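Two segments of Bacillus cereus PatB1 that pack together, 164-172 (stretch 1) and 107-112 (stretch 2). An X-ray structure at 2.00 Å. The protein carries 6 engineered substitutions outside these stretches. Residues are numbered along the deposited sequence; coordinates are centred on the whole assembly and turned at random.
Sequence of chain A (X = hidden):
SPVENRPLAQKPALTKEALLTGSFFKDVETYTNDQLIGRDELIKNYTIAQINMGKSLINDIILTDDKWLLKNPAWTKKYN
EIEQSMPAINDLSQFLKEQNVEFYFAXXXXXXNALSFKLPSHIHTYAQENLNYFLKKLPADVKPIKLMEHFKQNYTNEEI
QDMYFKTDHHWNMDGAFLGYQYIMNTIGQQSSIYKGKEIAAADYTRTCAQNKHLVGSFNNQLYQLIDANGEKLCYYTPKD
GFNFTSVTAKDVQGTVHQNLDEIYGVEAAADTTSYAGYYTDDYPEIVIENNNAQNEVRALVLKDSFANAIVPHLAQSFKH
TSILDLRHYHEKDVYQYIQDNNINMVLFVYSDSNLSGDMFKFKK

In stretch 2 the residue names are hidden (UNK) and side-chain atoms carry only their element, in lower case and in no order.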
ATOM      1  N   TYR A 164      -7.096  -6.038 -10.939  1.00 23.85           N
ATOM      2  CA  TYR A 164      -5.741  -6.565 -10.975  1.00 26.09           C
ATOM      3  C   TYR A 164      -5.231  -6.740 -12.403  1.00 27.56           C
ATOM      4  O   TYR A 164      -6.014  -6.866 -13.354  1.00 27.39           O
ATOM      5  CB  TYR A 164      -5.674  -7.913 -10.225  1.00 27.88           C
ATOM      6  CG  TYR A 164      -5.823  -7.735  -8.731  1.00 27.19           C
ATOM      7  CD1 TYR A 164      -7.076  -7.529  -8.173  1.00 26.55           C
ATOM      8  CD2 TYR A 164      -4.714  -7.744  -7.885  1.00 23.43           C
ATOM      9  CE1 TYR A 164      -7.232  -7.330  -6.815  1.00 25.46           C
ATOM     10  CE2 TYR A 164      -4.862  -7.554  -6.508  1.00 22.19           C
ATOM     11  CZ  TYR A 164      -6.131  -7.348  -5.989  1.00 23.33           C
ATOM     12  OH  TYR A 164      -6.327  -7.144  -4.650  1.00 22.17           O
ATOM     13  N   PHE A 165      -3.907  -6.761 -12.549  1.00 31.92           N
ATOM     14  CA  PHE A 165      -3.298  -7.113 -13.820  1.00 32.94           C
ATOM     15  C   PHE A 165      -3.423  -8.608 -14.066  1.00 33.45           C
ATOM     16  O   PHE A 165      -3.566  -9.389 -13.133  1.00 32.14           O
ATOM     17  CB  PHE A 165      -1.830  -6.709 -13.852  1.00 32.21           C
ATOM     18  CG  PHE A 165      -1.607  -5.231 -13.779  1.00 31.26           C
ATOM     19  CD1 PHE A 165      -1.942  -4.415 -14.845  1.00 32.34           C
ATOM     20  CD2 PHE A 165      -1.052  -4.658 -12.649  1.00 29.23           C
ATOM     21  CE1 PHE A 165      -1.723  -3.043 -14.777  1.00 31.39           C
ATOM     22  CE2 PHE A 165      -0.838  -3.287 -12.583  1.00 30.27           C
ATOM     23  CZ  PHE A 165      -1.172  -2.490 -13.643  1.00 29.94           C
ATOM     24  N   LYS A 166      -3.342  -9.000 -15.329  1.00 38.38           N
ATOM     25  CA  LYS A 166      -3.507 -10.395 -15.721  1.00 38.04           C
ATOM     26  C   LYS A 166      -2.295 -11.257 -15.341  1.00 37.97           C
ATOM     27  O   LYS A 166      -2.446 -12.376 -14.836  1.00 39.07           O
ATOM     28  CB  LYS A 166      -3.757 -10.478 -17.234  1.00 37.97           C
ATOM     29  CG  LYS A 166      -4.578 -11.657 -17.670  1.00 39.50           C
ATOM     30  CD  LYS A 166      -5.617 -11.224 -18.686  1.00 41.94           C
ATOM     31  CE  LYS A 166      -6.660 -12.305 -18.913  1.00 45.14           C
ATOM     32  NZ  LYS A 166      -6.100 -13.533 -19.553  1.00 47.83           N
ATOM     33  N   THR A 167      -1.099 -10.734 -15.599  1.00 37.80           N
ATOM     34  CA  THR A 167       0.135 -11.499 -15.416  1.00 39.59           C
ATOM     35  C   THR A 167       0.942 -10.980 -14.222  1.00 39.21           C
ATOM     36  O   THR A 167       1.577 -11.750 -13.505  1.00 40.44           O
ATOM     37  CB  THR A 167       1.018 -11.451 -16.678  1.00 41.35           C
ATOM     38  OG1 THR A 167       0.214 -11.659 -17.847  1.00 42.13           O
ATOM     39  CG2 THR A 167       2.114 -12.516 -16.623  1.00 42.63           C
ATOM     40  N   ASP A 168       0.910  -9.669 -14.008  1.00 31.15           N
ATOM     41  CA  ASP A 168       1.601  -9.084 -12.868  1.00 27.88           C
ATOM     42  C   ASP A 168       0.768  -9.286 -11.604  1.00 27.00           C
ATOM     43  O   ASP A 168      -0.447  -9.354 -11.673  1.00 29.07           O
ATOM     44  CB  ASP A 168       1.867  -7.609 -13.100  1.00 29.46           C
ATOM     45  CG  ASP A 168       2.696  -6.996 -12.000  1.00 28.25           C
ATOM     46  OD1 ASP A 168       3.896  -7.313 -11.926  1.00 29.18           O
ATOM     47  OD2 ASP A 168       2.156  -6.209 -11.216  1.00 25.95           O
ATOM     48  N   HIS A 169       1.418  -9.380 -10.451  1.00 28.54           N
ATOM     49  CA  HIS A 169       0.710  -9.752  -9.233  1.00 29.82           C
ATOM     50  C   HIS A 169       0.190  -8.529  -8.438  1.00 29.32           C
ATOM     51  O   HIS A 169      -0.402  -8.666  -7.370  1.00 28.31           O
ATOM     52  CB  HIS A 169       1.615 -10.635  -8.352  1.00 31.40           C
ATOM     53  CG  HIS A 169       2.648  -9.874  -7.582  1.00 32.29           C
ATOM     54  ND1 HIS A 169       3.879  -9.539  -8.108  1.00 34.89           N
ATOM     55  CD2 HIS A 169       2.635  -9.381  -6.321  1.00 32.83           C
ATOM     56  CE1 HIS A 169       4.577  -8.873  -7.204  1.00 33.02           C
ATOM     57  NE2 HIS A 169       3.841  -8.762  -6.109  1.00 33.84           N
ATOM     58  N   HIS A 170       0.365  -7.329  -8.967  1.00 25.65           N
ATOM     59  CA  HIS A 170      -0.160  -6.173  -8.249  1.00 24.91           C
ATOM     60  C   HIS A 170      -1.588  -5.869  -8.680  1.00 25.75           C
ATOM     61  O   HIS A 170      -2.019  -6.276  -9.761  1.00 28.74           O
ATOM     62  CB  HIS A 170       0.723  -4.951  -8.471  1.00 23.40           C
ATOM     63  CG  HIS A 170       2.144  -5.148  -8.042  1.00 23.65           C
ATOM     64  ND1 HIS A 170       3.115  -5.660  -8.879  1.00 24.87           N
ATOM     65  CD2 HIS A 170       2.760  -4.912  -6.858  1.00 23.61           C
ATOM     66  CE1 HIS A 170       4.266  -5.719  -8.234  1.00 25.46           C
ATOM     67  NE2 HIS A 170       4.073  -5.274  -6.998  1.00 24.23           N
ATOM     68  N   TRP A 171      -2.326  -5.171  -7.826  1.00 24.06           N
ATOM     69  CA  TRP A 171      -3.548  -4.526  -8.281  1.00 25.96           C
ATOM     70  C   TRP A 171      -3.166  -3.481  -9.335  1.00 26.36           C
ATOM     71  O   TRP A 171      -2.054  -2.922  -9.305  1.00 23.94           O
ATOM     72  CB  TRP A 171      -4.338  -3.900  -7.109  1.00 25.53           C
ATOM     73  CG  TRP A 171      -3.604  -2.932  -6.190  1.00 24.39           C
ATOM     74  CD1 TRP A 171      -2.321  -2.462  -6.318  1.00 24.24           C
ATOM     75  CD2 TRP A 171      -4.129  -2.332  -4.994  1.00 22.31           C
ATOM     76  NE1 TRP A 171      -2.023  -1.612  -5.279  1.00 22.12           N
ATOM     77  CE2 TRP A 171      -3.120  -1.511  -4.460  1.00 22.64           C
ATOM     78  CE3 TRP A 171      -5.357  -2.415  -4.327  1.00 20.68           C
ATOM     79  CZ2 TRP A 171      -3.302  -0.774  -3.287  1.00 18.81           C
ATOM     80  CZ3 TRP A 171      -5.533  -1.702  -3.173  1.00 19.77           C
ATOM     81  CH2 TRP A 171      -4.510  -0.884  -2.657  1.00 19.05           C
ATOM     82  N   ASN A 172      -4.048  -3.258 -10.302  1.00 23.96           N
ATOM     83  CA  ASN A 172      -3.812  -2.194 -11.260  1.00 23.54           C
ATOM     84  C   ASN A 172      -4.216  -0.847 -10.646  1.00 24.75           C
ATOM     85  O   ASN A 172      -4.594  -0.783  -9.463  1.00 24.50           O
ATOM     86  CB  ASN A 172      -4.550  -2.479 -12.579  1.00 24.76           C
ATOM     87  CG  ASN A 172      -6.062  -2.600 -12.414  1.00 25.23           C
ATOM     88  OD1 ASN A 172      -6.675  -1.886 -11.620  1.00 24.88           O
ATOM     89  ND2 ASN A 172      -6.674  -3.492 -13.206  1.00 24.17           N
ATOM     90  N   UNK A 107      -4.674  -3.053   4.389  1.00 21.87           N
ATOM     91  CA  UNK A 107      -4.356  -4.365   3.830  1.00 21.84           C
ATOM     92  C   UNK A 107      -4.883  -4.542   2.422  1.00 22.19           C
ATOM     93  O   UNK A 107      -5.987  -5.040   2.232  1.00 23.05           O
ATOM     94  c   UNK A 107      -5.092  -5.709   7.248  1.00 23.33           C
ATOM     95  c   UNK A 107      -4.167  -5.451   6.090  1.00 22.90           C
ATOM     96  c   UNK A 107      -3.044  -6.478   6.049  1.00 23.35           C
ATOM     97  c   UNK A 107      -4.919  -5.451   4.747  1.00 21.95           C
ATOM     98  N   UNK A 108      -4.115  -4.080   1.431  1.00 21.81           N
ATOM     99  CA  UNK A 108      -4.441  -4.399   0.046  1.00 23.58           C
ATOM    100  C   UNK A 108      -4.468  -5.907  -0.144  1.00 23.61           C
ATOM    101  O   UNK A 108      -3.587  -6.601   0.349  1.00 24.16           O
ATOM    102  c   UNK A 108      -2.987  -3.141   1.529  1.00 22.04           C
ATOM    103  c   UNK A 108      -3.296  -3.772  -0.746  1.00 24.85           C
ATOM    104  c   UNK A 108      -2.789  -2.702   0.118  1.00 25.50           C
ATOM    105  N   UNK A 109      -5.474  -6.403  -0.852  1.00 20.67           N
ATOM    106  CA  UNK A 109      -5.580  -7.842  -1.090  1.00 21.47           C
ATOM    107  C   UNK A 109      -4.504  -8.330  -2.059  1.00 23.49           C
ATOM    108  O   UNK A 109      -4.366  -7.793  -3.166  1.00 23.96           O
ATOM    109  c   UNK A 109      -6.994  -8.004  -1.689  1.00 22.59           C
ATOM    110  c   UNK A 109      -6.618  -5.653  -1.397  1.00 22.32           C
ATOM    111  c   UNK A 109      -7.703  -6.693  -1.404  1.00 22.99           C
ATOM    112  N   UNK A 110      -3.754  -9.350  -1.642  1.00 24.88           N
ATOM    113  CA  UNK A 110      -2.910 -10.090  -2.565  1.00 26.33           C
ATOM    114  C   UNK A 110      -3.804 -10.650  -3.661  1.00 26.91           C
ATOM    115  O   UNK A 110      -4.965 -10.947  -3.431  1.00 26.01           O
ATOM    116  o   UNK A 110      -3.026 -12.136  -1.258  1.00 32.00           O
ATOM    117  c   UNK A 110      -2.138 -11.213  -1.866  1.00 29.37           C
ATOM    118  N   UNK A 111      -3.260 -10.747  -4.863  1.00 21.12           N
ATOM    119  CA  UNK A 111      -4.024 -11.165  -6.011  1.00 25.49           C
ATOM    120  C   UNK A 111      -4.562 -12.590  -5.788  1.00 26.64           C
ATOM    121  O   UNK A 111      -5.648 -12.939  -6.254  1.00 25.69           O
ATOM    122  c   UNK A 111      -2.759 -11.318  -9.682  1.00 25.46           C
ATOM    123  c   UNK A 111      -3.250 -11.571 -11.072  1.00 25.81           C
ATOM    124  c   UNK A 111      -3.827 -11.433  -8.599  1.00 24.57           C
ATOM    125  n   UNK A 111      -2.073 -11.600 -12.003  1.00 25.95           N
ATOM    126  c   UNK A 111      -3.146 -11.088  -7.262  1.00 25.45           C
ATOM    127  N   UNK A 112      -3.817 -13.403  -5.044  1.00 29.88           N
ATOM    128  CA  UNK A 112      -4.249 -14.778  -4.821  1.00 30.69           C
ATOM    129  C   UNK A 112      -5.379 -14.845  -3.805  1.00 31.83           C
ATOM    130  O   UNK A 112      -6.115 -15.838  -3.756  1.00 33.94           O
ATOM    131  c   UNK A 112      -2.265 -16.054  -5.578  1.00 31.75           C
ATOM    132  c   UNK A 112      -3.097 -15.679  -4.373  1.00 31.71           C
ATOM    133  o   UNK A 112      -2.277 -14.973  -3.422  1.00 34.53           O
TER
HETATM  134  O   HOH W   1      -0.302 -10.292  -5.036  1.00 28.49           O

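Position 107 carries four side-chain carbons, forked at the second, and no polar atom. Its CA-to-CB bond points away from stretch 1, and nothing on it comes within contact distance. A branch at the second carbon identifies Leu-107, an apolar residue in keeping with its buried setting.

At position 108, three carbons close a ring onto the backbone N. CB of 108 sits over one face of Trp-171, 3.7 Å from Trp-171 CH2 and 3.9 Å from the centroid of the six-membered ring, 20° off the ring normal. The closed ring makes it Pro-108. This is a CH-pi contact, and proline suits it well: its compact, rigid ring presents the C-H bonds of CB to the indole face.

Position 109 repeats the pattern of three carbons returning to N. Its CB is 3.2 Å from Tyr-164 OH, and another ring carbon approaches Trp-171. The main polar tie, however, comes from the backbone: Tyr-164 OH donates a hydrogen bond to O of 109 at a short 2.5 Å. The ring identifies Pro-109, whose CD is the carbon 4.5 Å from Trp-171 CZ3. With its nitrogen enclosed in a ring, proline has no N-H to give, but its carbonyl remains a good acceptor.

Position 110 has one carbon followed by one oxygen. Its CA-to-CB bond points away from stretch 1, which the side chain does not touch. This is Ser-110. It stands immediately before a helix, and its hydroxyl caps a backbone N just past the stretch, a classic N-cap role for a short polar side chain.

Position 111 bears an unbranched row of four carbons ending in nitrogen. Its CB packs 3.7 Å from Tyr-164 CD2, and the terminal nitrogen reaches a group of backbone carbonyls on stretch 1. Such a chain is Lys-111. All four chi angles are t, so it is fully extended. NZ donates to Asp-168 O at 2.8 Å, and more weakly to Phe-165 O at 2.9 Å and Lys-166 O at 3.0 Å. A long chain with a charged, multiply donating end fits such a pocket.

Position 112 has a carbon bearing one oxygen and one carbon. Its CA-to-CB bond points away, and it makes no contact with stretch 1. This is Thr-112, whose small side chain, with both a hydroxyl and a methyl, is at home in a partly exposed site.

In the contact as a whole, the prolines pack on Trp-171 and Tyr-164, and Tyr-164 also donates to the Pro-109 carbonyl. Lys-111 lies along Tyr-164 near its backbone, while its NZ ties together the carbonyls of Phe-165, Lys-166 and Asp-168. A water adds a bridge, accepting from Lys-111 N at 3.0 Å and donating to His-169 O at 2.8 Å.

Stretch 2, residues 107-112: LPPSKT
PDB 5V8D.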